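Local coordinates for protein ribonuclease H (Uncultured organism, PDB 3U3G) that cleaves the RNA strand of RNA/DNA hybrids, as expected of a type 1 ribonuclease H, at residues Ile4-Asp9 with Val23-Glu28; Met70-Arg75 with Pro112-Val117. All coordinates share one frame; numbering follows the deposited sequence. Where two conformers were deposited one is given.

Contact 1. Residues Ile4-Asp9 with Val23-Glu28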
# COMPACT_ATOMS: atom_id res chain seq x y z
N ILE A 4 12.61 7.07 -1.50
CA ILE A 4 11.25 6.94 -2.00
C ILE A 4 10.34 6.60 -0.82
O ILE A 4 10.59 5.63 -0.10
CB ILE A 4 11.17 5.85 -3.08
CG1 ILE A 4 11.94 6.29 -4.33
CG2 ILE A 4 9.71 5.56 -3.44
CD1 ILE A 4 12.05 5.19 -5.42
N ILE A 5 9.38 7.47 -0.56
CA ILE A 5 8.44 7.29 0.54
C ILE A 5 7.06 6.97 -0.03
O ILE A 5 6.54 7.72 -0.87
CB ILE A 5 8.34 8.57 1.42
CG1 ILE A 5 9.72 8.91 2.00
CG2 ILE A 5 7.33 8.35 2.55
CD1 ILE A 5 9.79 10.30 2.60
N ILE A 6 6.50 5.85 0.40
CA ILE A 6 5.23 5.35 -0.12
C ILE A 6 4.20 5.39 1.00
O ILE A 6 4.52 5.06 2.14
CB ILE A 6 5.38 3.90 -0.61
CG1 ILE A 6 6.42 3.79 -1.73
CG2 ILE A 6 4.04 3.36 -1.09
CD1 ILE A 6 6.78 2.36 -2.10
N TYR A 7 3.01 5.91 0.71
CA TYR A 7 1.86 5.77 1.61
C TYR A 7 0.84 4.89 0.91
O TYR A 7 0.54 5.10 -0.28
CB TYR A 7 1.19 7.13 1.87
CG TYR A 7 2.11 8.19 2.42
CD1 TYR A 7 3.09 8.77 1.61
CD2 TYR A 7 2.10 8.50 3.77
CE1 TYR A 7 3.94 9.76 2.11
CE2 TYR A 7 2.95 9.47 4.28
CZ TYR A 7 3.90 10.05 3.47
OH TYR A 7 4.80 10.97 3.98
N THR A 8 0.27 3.94 1.62
CA THR A 8 -0.80 3.14 1.03
C THR A 8 -2.03 3.11 1.90
O THR A 8 -1.93 3.25 3.12
CB THR A 8 -0.37 1.68 0.73
OG1 THR A 8 -0.16 0.97 1.96
CG2 THR A 8 0.91 1.64 -0.11
N ASP A 9 -3.18 2.92 1.27
CA ASP A 9 -4.41 2.65 1.98
C ASP A 9 -5.33 1.85 1.06
O ASP A 9 -5.22 1.91 -0.17
CB ASP A 9 -5.09 3.97 2.40
CG ASP A 9 -6.12 3.79 3.52
OD1 ASP A 9 -6.15 2.73 4.17
OD2 ASP A 9 -6.90 4.74 3.76
N VAL A 23 -2.32 4.87 -3.40
CA VAL A 23 -0.88 4.89 -3.19
C VAL A 23 -0.39 6.31 -3.47
O VAL A 23 -0.71 6.89 -4.52
CB VAL A 23 -0.16 3.92 -4.15
CG1 VAL A 23 1.34 3.95 -3.91
CG2 VAL A 23 -0.74 2.48 -4.03
N VAL A 24 0.39 6.87 -2.55
CA VAL A 24 1.08 8.13 -2.78
C VAL A 24 2.57 7.86 -2.66
O VAL A 24 3.02 7.20 -1.70
CB VAL A 24 0.69 9.19 -1.71
CG1 VAL A 24 1.45 10.49 -1.95
CG2 VAL A 24 -0.82 9.42 -1.70
N ILE A 25 3.34 8.34 -3.61
CA ILE A 25 4.79 8.18 -3.58
C ILE A 25 5.45 9.54 -3.65
O ILE A 25 5.09 10.36 -4.51
CB ILE A 25 5.30 7.31 -4.74
CG1 ILE A 25 4.45 6.04 -4.86
CG2 ILE A 25 6.80 7.00 -4.56
CD1 ILE A 25 4.98 5.03 -5.87
N THR A 26 6.31 9.82 -2.68
CA THR A 26 7.05 11.08 -2.65
C THR A 26 8.55 10.85 -2.62
O THR A 26 9.02 9.76 -2.27
CB THR A 26 6.65 11.99 -1.45
OG1 THR A 26 7.33 11.55 -0.26
CG2 THR A 26 5.14 11.99 -1.22
N ASP A 27 9.31 11.91 -2.83
CA ASP A 27 10.73 11.87 -2.51
C ASP A 27 10.97 12.34 -1.08
O ASP A 27 10.03 12.55 -0.30
CB ASP A 27 11.55 12.67 -3.54
CG ASP A 27 11.29 14.18 -3.47
OD1 ASP A 27 10.68 14.69 -2.52
OD2 ASP A 27 11.80 14.87 -4.38
N GLU A 28 12.24 12.45 -0.73
CA GLU A 28 12.65 12.77 0.63
C GLU A 28 12.31 14.20 1.02
O GLU A 28 12.34 14.54 2.20
CB GLU A 28 14.16 12.53 0.79
CG GLU A 28 15.04 13.57 0.11
CD GLU A 28 15.28 13.31 -1.39
OE1 GLU A 28 14.70 12.36 -1.95
OE2 GLU A 28 15.97 14.14 -2.04
O HOH W 1 6.51 12.35 2.28
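Strands 3-12 and 17-26 form the first beta hairpin of the RNase H fold, and in this part of it the side chains interlock on both faces of the sheet. On the face of Ile4, Ile6, Val23 and Ile25, which looks toward helix 45-60, the branches mesh diagonally. Ile4 turns CG2 anti to its backbone N, alongside CG2 of Ile25; at 3.4 Å these two methyls are pressed closer than usual van der Waals contact. Two residues on in one strand and two back in the other, CG2 of Ile6 lies 3.9 Å from CG1 of Val23. The other face carries Ile5, Tyr7, Val24 and Thr26. Tyr7 (chi1 -56°) crosses Val24 obliquely, CD1 4.1 Å from Val24 CB, with Val24 O at the ring edge, in its plane. Thr26 CG2 fits beside the same ring, 4.2 Å from Tyr7 CE1. Its OG1 bears on Ile5 CB, donates to Asp27 O at 2.9 Å and accepts from a water that lies 2.8 Å from Tyr7 OH. An alanine here would remove OG1 and CG2, and would probably loosen the chain at Asp27, the water link and the packing against Ile5 and Tyr7. Ile5 CD1 reaches past OG1 to 3.7 Å from Asp27 O. Two pairs of nearly straight hydrogen bonds, Ile5 with Thr26 and Tyr7 with Val24, clamp the backbones, the shortest being Tyr7 N to Val24 O at 2.7 Å.

Contact 2. Residues Met70-Arg75 with Pro112-Val117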
# COMPACT_ATOMS: atom_id res chain seq x y z
N MET A 70 18.21 2.23 -3.91
CA MET A 70 17.40 3.33 -3.39
C MET A 70 16.72 2.91 -2.09
O MET A 70 16.09 1.86 -2.02
CB MET A 70 16.34 3.72 -4.43
CG MET A 70 15.38 4.82 -3.97
SD MET A 70 16.19 6.41 -3.72
CE MET A 70 16.89 6.75 -5.33
N GLU A 71 16.79 3.78 -1.09
CA GLU A 71 16.07 3.59 0.17
C GLU A 71 14.57 3.79 -0.05
O GLU A 71 14.16 4.77 -0.67
CB GLU A 71 16.58 4.60 1.20
CG GLU A 71 15.88 4.58 2.55
CD GLU A 71 16.52 5.53 3.56
OE1 GLU A 71 17.58 6.12 3.24
OE2 GLU A 71 15.96 5.69 4.66
N VAL A 72 13.77 2.82 0.38
CA VAL A 72 12.31 2.85 0.21
C VAL A 72 11.63 2.61 1.56
O VAL A 72 11.95 1.65 2.27
CB VAL A 72 11.84 1.78 -0.80
CG1 VAL A 72 10.34 1.88 -1.00
CG2 VAL A 72 12.56 1.93 -2.12
N GLU A 73 10.62 3.40 1.86
CA GLU A 73 9.87 3.28 3.10
C GLU A 73 8.39 3.30 2.76
O GLU A 73 7.94 4.14 1.97
CB GLU A 73 10.23 4.46 4.01
CG GLU A 73 9.46 4.59 5.30
CD GLU A 73 10.05 5.65 6.20
OE1 GLU A 73 11.24 5.55 6.53
OE2 GLU A 73 9.29 6.51 6.67
N VAL A 74 7.63 2.39 3.38
CA VAL A 74 6.17 2.35 3.23
C VAL A 74 5.51 2.73 4.54
O VAL A 74 5.84 2.16 5.59
CB VAL A 74 5.69 0.94 2.82
CG1 VAL A 74 4.16 0.88 2.88
CG2 VAL A 74 6.18 0.58 1.44
N ARG A 75 4.71 3.79 4.50
CA ARG A 75 3.98 4.30 5.65
C ARG A 75 2.51 3.91 5.59
O ARG A 75 1.87 4.06 4.55
CB ARG A 75 4.11 5.82 5.72
CG ARG A 75 5.55 6.25 5.92
CD ARG A 75 5.75 7.76 5.86
NE ARG A 75 7.16 8.08 6.09
CZ ARG A 75 7.65 9.32 6.14
NH1 ARG A 75 6.84 10.35 5.97
NH2 ARG A 75 8.96 9.50 6.26
N PRO A 112 14.50 -5.50 -1.26
CA PRO A 112 14.69 -6.25 -0.02
C PRO A 112 15.04 -5.37 1.19
O PRO A 112 14.86 -5.81 2.33
CB PRO A 112 15.87 -7.18 -0.35
CG PRO A 112 16.52 -6.56 -1.55
CD PRO A 112 15.39 -5.97 -2.33
N ASN A 113 15.36 -4.11 0.95
CA ASN A 113 15.61 -3.20 2.06
C ASN A 113 14.46 -2.26 2.37
O ASN A 113 14.59 -1.37 3.20
CB ASN A 113 16.89 -2.42 1.84
CG ASN A 113 18.10 -3.32 1.69
OD1 ASN A 113 18.28 -4.27 2.46
ND2 ASN A 113 18.83 -3.14 0.60
N LEU A 114 13.31 -2.49 1.74
CA LEU A 114 12.07 -1.81 2.09
C LEU A 114 11.84 -1.85 3.59
O LEU A 114 11.93 -2.93 4.19
CB LEU A 114 10.89 -2.48 1.40
CG LEU A 114 9.50 -1.89 1.67
CD1 LEU A 114 9.44 -0.48 1.12
CD2 LEU A 114 8.43 -2.77 1.05
N VAL A 115 11.45 -0.73 4.18
CA VAL A 115 11.02 -0.69 5.57
C VAL A 115 9.59 -0.20 5.70
O VAL A 115 9.09 0.49 4.82
CB VAL A 115 11.93 0.13 6.48
CG1 VAL A 115 13.32 -0.46 6.51
CG2 VAL A 115 11.96 1.56 6.03
N PHE A 116 8.90 -0.69 6.72
CA PHE A 116 7.53 -0.29 7.02
C PHE A 116 7.49 0.60 8.26
O PHE A 116 8.23 0.38 9.23
CB PHE A 116 6.67 -1.53 7.29
CG PHE A 116 6.48 -2.40 6.07
CD1 PHE A 116 5.35 -2.25 5.28
CD2 PHE A 116 7.34 -3.46 5.81
CE1 PHE A 116 5.17 -3.03 4.15
CE2 PHE A 116 7.17 -4.23 4.66
CZ PHE A 116 6.08 -4.01 3.84
N VAL A 117 6.62 1.61 8.22
CA VAL A 117 6.49 2.56 9.31
C VAL A 117 5.02 2.81 9.61
O VAL A 117 4.24 3.10 8.70
CB VAL A 117 7.15 3.91 8.95
CG1 VAL A 117 6.86 4.96 10.01
CG2 VAL A 117 8.65 3.73 8.78
O HOH W 2 14.83 1.42 3.02
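The guanidinium of Arg75 has the carboxylate of Glu73 in its plane at one edge; Val117 CG2 sits over one face of that carboxylate, 3.5 Å from Glu73 CD, and the ring of Phe116 slants past Val74, with CD1 4.0 Å from Val74 CB. All belong to the parallel strand pair 71-76 and 115-118, joined by a beta-alpha-beta crossover through helices 79-85 and 94-110. Arg75 NE gives Glu73 OE2 a salt-bridged hydrogen bond of 2.7 Å on the anti lone pair, and NH2 adds a weak second one to the same oxygen. Glu73 CG, anti to its N (chi1 174°), leans toward its carbonyl, and Arg75 CG, anti to its carbonyl carbon (chi1 -63°), leans back toward its own N, so the two chains converge along one strand. On the opposite face of the sheet, in the conformer described, Leu114 pushes CD1 into the notch between two valines, 3.3 Å from Val72 CG1 and 3.4 Å from Val74 CG2, both tighter than usual carbon contacts. Val115 is held through both backbone polar atoms: its N donates to Val72 O at 3.1 Å, and its O accepts from Val74 N at 2.8 Å. Val117 N then bonds to Val74 O, extending the parallel ladder. Ahead of the first bridged pair, Glu73 with Val115, a water donates to both Val72 O and Asn113 O, 2.8 Å from the latter.

In the fold
Contacts 1 and 2 lie side by side in one mixed sheet, their centres about 10 Å apart, and meet where strand 3-12 runs parallel to strand 71-76. Ile6 bridges them through its backbone: Ile6 N lies 2.7 Å from Glu73 O and Ile6 O 2.7 Å from Arg75 N, both probable hydrogen bonds. Arg75 also reaches back to contact 1, with Ile5 CG2 3.5 Å from its NE and a weak hydrogen bond from NH1 to Tyr7 OH. Together they span four of the five strands. Asp9, ending segment 4-9, brings OD1 close to Glu49 OE2, consistent with the acidic metal-binding site of RNases H.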